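Local coordinates for extracellular solute-binding protein, family 1 (Trichodesmium erythraeum IMS101, PDB 6G7N) that binds ferric iron and probably delivers it to an ABC transporter for iron uptake, at residues A102-Y107 with M219-Q224. Numbering follows the deposited sequence.
Sequences ARVIMY and MFFPNQ
I105 and F220 are joined by two backbone hydrogen bonds, F220 N to I105 O at 2.8 Å and I105 N to F220 O at 3.1 Å. Both have N-H...O angles of 155°. The neighbouring couple M106 and M219 forms the non-hydrogen-bonded pair of this antiparallel ladder. A water held by the Y107 hydroxyl also donates a weak bond to M219 O. The Y107 side chain crosses that of F220 at about a right angle; its CE1 lies 3.6 Å from M219 N, and F220 N sits in the plane of the ring at its edge. The ladder pairs the end of strand 217-220 with the long strand 96-108, which also pairs with strand 191-195 in the sheet of this periplasmic-binding-protein-like fold. Beyond F220 the chain leaves the sheet, yet F221 and P222 still pack on strand 96-108. On the face carrying M106 and M219, in one of the two conformers of M219, the two side chains run alongside each other and meet methyl to methyl, with L199 of helix 196-204 touching both. V104 lies beside both M219 and F221, its two methyls dividing between them: in that same conformer CG2 meets M219 CG at 3.8 Å, while CG1, anti to the carbonyl carbon (chi1 -60°), reaches F221 CD1 at 3.6 Å. M219 CG in turn lies over one face of the F221 ring, offset toward the rim. An alanine in place of V104 lacks both methyls and would probably leave a gap beside F221 CD1 and M219 CG, with the ring less firmly held. On the opposite face the I105 side chain crosses P222 obliquely, its CD1 touching P222 CG at 3.8 Å, and I191 and L193 of strand 191-195 also pack against I105.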
loop_
_atom_site.group_PDB
_atom_site.type_symbol
_atom_site.label_atom_id
_atom_site.label_comp_id
_atom_site.label_asym_id
_atom_site.label_seq_id
_atom_site.Cartn_x
_atom_site.Cartn_y
_atom_site.Cartn_z
ATOM N N ALA A 102 5.260 2.710 -1.558
ATOM C CA ALA A 102 5.230 3.519 -2.797
ATOM C C ALA A 102 5.069 2.601 -3.988
ATOM O O ALA A 102 5.674 1.533 -4.040
ATOM C CB ALA A 102 6.518 4.324 -2.948
ATOM N N ARG A 103 4.239 3.010 -4.959
ATOM C CA ARG A 103 4.102 2.240 -6.190
ATOM C C ARG A 103 5.024 2.889 -7.218
ATOM O O ARG A 103 4.809 4.026 -7.636
ATOM C CB ARG A 103 2.643 2.113 -6.644
ATOM C CG ARG A 103 2.432 1.008 -7.685
ATOM C CD ARG A 103 1.042 0.392 -7.604
ATOM N NE ARG A 103 0.880 -0.816 -8.406
ATOM C CZ ARG A 103 1.368 -2.014 -8.055
ATOM N NH1 ARG A 103 2.053 -2.188 -6.937
ATOM N NH2 ARG A 103 1.158 -3.068 -8.847
ATOM N N VAL A 104 6.092 2.163 -7.550
ATOM C CA VAL A 104 7.258 2.710 -8.220
ATOM C C VAL A 104 7.504 2.030 -9.545
ATOM O O VAL A 104 6.940 0.975 -9.841
ATOM C CB VAL A 104 8.496 2.612 -7.315
ATOM C CG1 VAL A 104 8.249 3.396 -6.028
ATOM C CG2 VAL A 104 8.856 1.152 -7.035
ATOM N N ILE A 105 8.419 2.644 -10.323
ATOM C CA ILE A 105 8.890 2.021 -11.566
ATOM C C ILE A 105 10.106 1.169 -11.225
ATOM O O ILE A 105 11.133 1.666 -10.730
ATOM C CB ILE A 105 9.235 3.053 -12.636
ATOM C CG1 ILE A 105 7.995 3.849 -13.056
ATOM C CG2 ILE A 105 9.824 2.359 -13.869
ATOM C CD1 ILE A 105 8.293 5.098 -13.860
ATOM N N MET A 106 9.980 -0.131 -11.466
ATOM C CA MET A 106 11.093 -1.086 -11.363
ATOM C C MET A 106 11.722 -1.176 -12.745
ATOM O O MET A 106 10.994 -1.331 -13.745
ATOM C CB MET A 106 10.570 -2.456 -10.945
ATOM C CG MET A 106 9.816 -2.462 -9.618
ATOM S SD MET A 106 10.923 -2.104 -8.224
ATOM C CE MET A 106 9.748 -2.217 -6.846
ATOM N N TYR A 107 13.056 -1.040 -12.835
ATOM C CA TYR A 107 13.698 -0.993 -14.147
ATOM C C TYR A 107 14.895 -1.922 -14.217
ATOM O O TYR A 107 15.611 -2.145 -13.243
ATOM C CB TYR A 107 14.115 0.424 -14.542
ATOM C CG TYR A 107 15.114 1.095 -13.631
ATOM C CD1 TYR A 107 14.720 1.794 -12.497
ATOM C CD2 TYR A 107 16.494 1.046 -13.919
ATOM C CE1 TYR A 107 15.639 2.404 -11.662
ATOM C CE2 TYR A 107 17.412 1.651 -13.066
ATOM C CZ TYR A 107 16.987 2.337 -11.941
ATOM O OH TYR A 107 17.893 2.940 -11.103
ATOM N N MET A 219 14.945 0.809 -8.541
ATOM C CA MET A 219 13.681 1.431 -8.139
ATOM C C MET A 219 13.732 2.905 -8.439
ATOM O O MET A 219 14.635 3.584 -7.973
ATOM C CB MET A 219 13.502 1.256 -6.628
ATOM C CG MET A 219 12.368 2.075 -6.056
ATOM S SD MET A 219 12.001 1.601 -4.363
ATOM C CE MET A 219 12.060 -0.152 -4.498
ATOM N N PHE A 220 12.732 3.407 -9.173
ATOM C CA PHE A 220 12.639 4.815 -9.537
ATOM C C PHE A 220 11.331 5.384 -8.971
ATOM O O PHE A 220 10.253 4.862 -9.250
ATOM C CB PHE A 220 12.681 4.970 -11.060
ATOM C CG PHE A 220 12.718 6.386 -11.549
ATOM C CD1 PHE A 220 13.920 7.065 -11.685
ATOM C CD2 PHE A 220 11.543 7.063 -11.820
ATOM C CE1 PHE A 220 13.953 8.363 -12.153
ATOM C CE2 PHE A 220 11.574 8.370 -12.269
ATOM C CZ PHE A 220 12.773 9.019 -12.427
ATOM N N PHE A 221 11.450 6.478 -8.220
ATOM C CA PHE A 221 10.303 7.154 -7.603
ATOM C C PHE A 221 9.788 8.207 -8.583
ATOM O O PHE A 221 10.464 9.200 -8.814
ATOM C CB PHE A 221 10.748 7.813 -6.288
ATOM C CG PHE A 221 11.278 6.821 -5.278
ATOM C CD1 PHE A 221 10.439 5.929 -4.645
ATOM C CD2 PHE A 221 12.623 6.770 -4.969
ATOM C CE1 PHE A 221 10.878 5.004 -3.721
ATOM C CE2 PHE A 221 13.093 5.836 -4.045
ATOM C CZ PHE A 221 12.222 4.956 -3.417
ATOM N N PRO A 222 8.582 8.022 -9.182
ATOM C CA PRO A 222 8.213 8.906 -10.259
ATOM C C PRO A 222 7.672 10.258 -9.791
ATOM O O PRO A 222 7.282 10.451 -8.628
ATOM C CB PRO A 222 7.117 8.113 -11.001
ATOM C CG PRO A 222 7.312 6.693 -10.581
ATOM C CD PRO A 222 7.715 6.838 -9.148
ATOM N N ASN A 223 7.653 11.187 -10.745
ATOM C CA ASN A 223 7.019 12.501 -10.600
ATOM C C ASN A 223 7.709 13.388 -9.542
ATOM O O ASN A 223 7.092 14.303 -8.985
ATOM C CB ASN A 223 5.493 12.436 -10.363
ATOM C CG ASN A 223 4.724 11.796 -11.520
ATOM O OD1 ASN A 223 4.993 10.667 -11.910
ATOM N ND2 ASN A 223 3.745 12.534 -12.091
ATOM N N GLN A 224 9.022 13.210 -9.380
ATOM C CA GLN A 224 9.779 14.009 -8.418
ATOM C C GLN A 224 9.865 15.476 -8.738
ATOM O O GLN A 224 10.044 16.274 -7.823
ATOM C CB GLN A 224 11.193 13.443 -8.262
ATOM C CG GLN A 224 11.187 12.062 -7.631
ATOM C CD GLN A 224 10.629 12.098 -6.232
ATOM O OE1 GLN A 224 11.264 12.675 -5.310
ATOM N NE2 GLN A 224 9.417 11.549 -6.036
HETATM O O HOH W 1 16.835 5.244 -9.942
#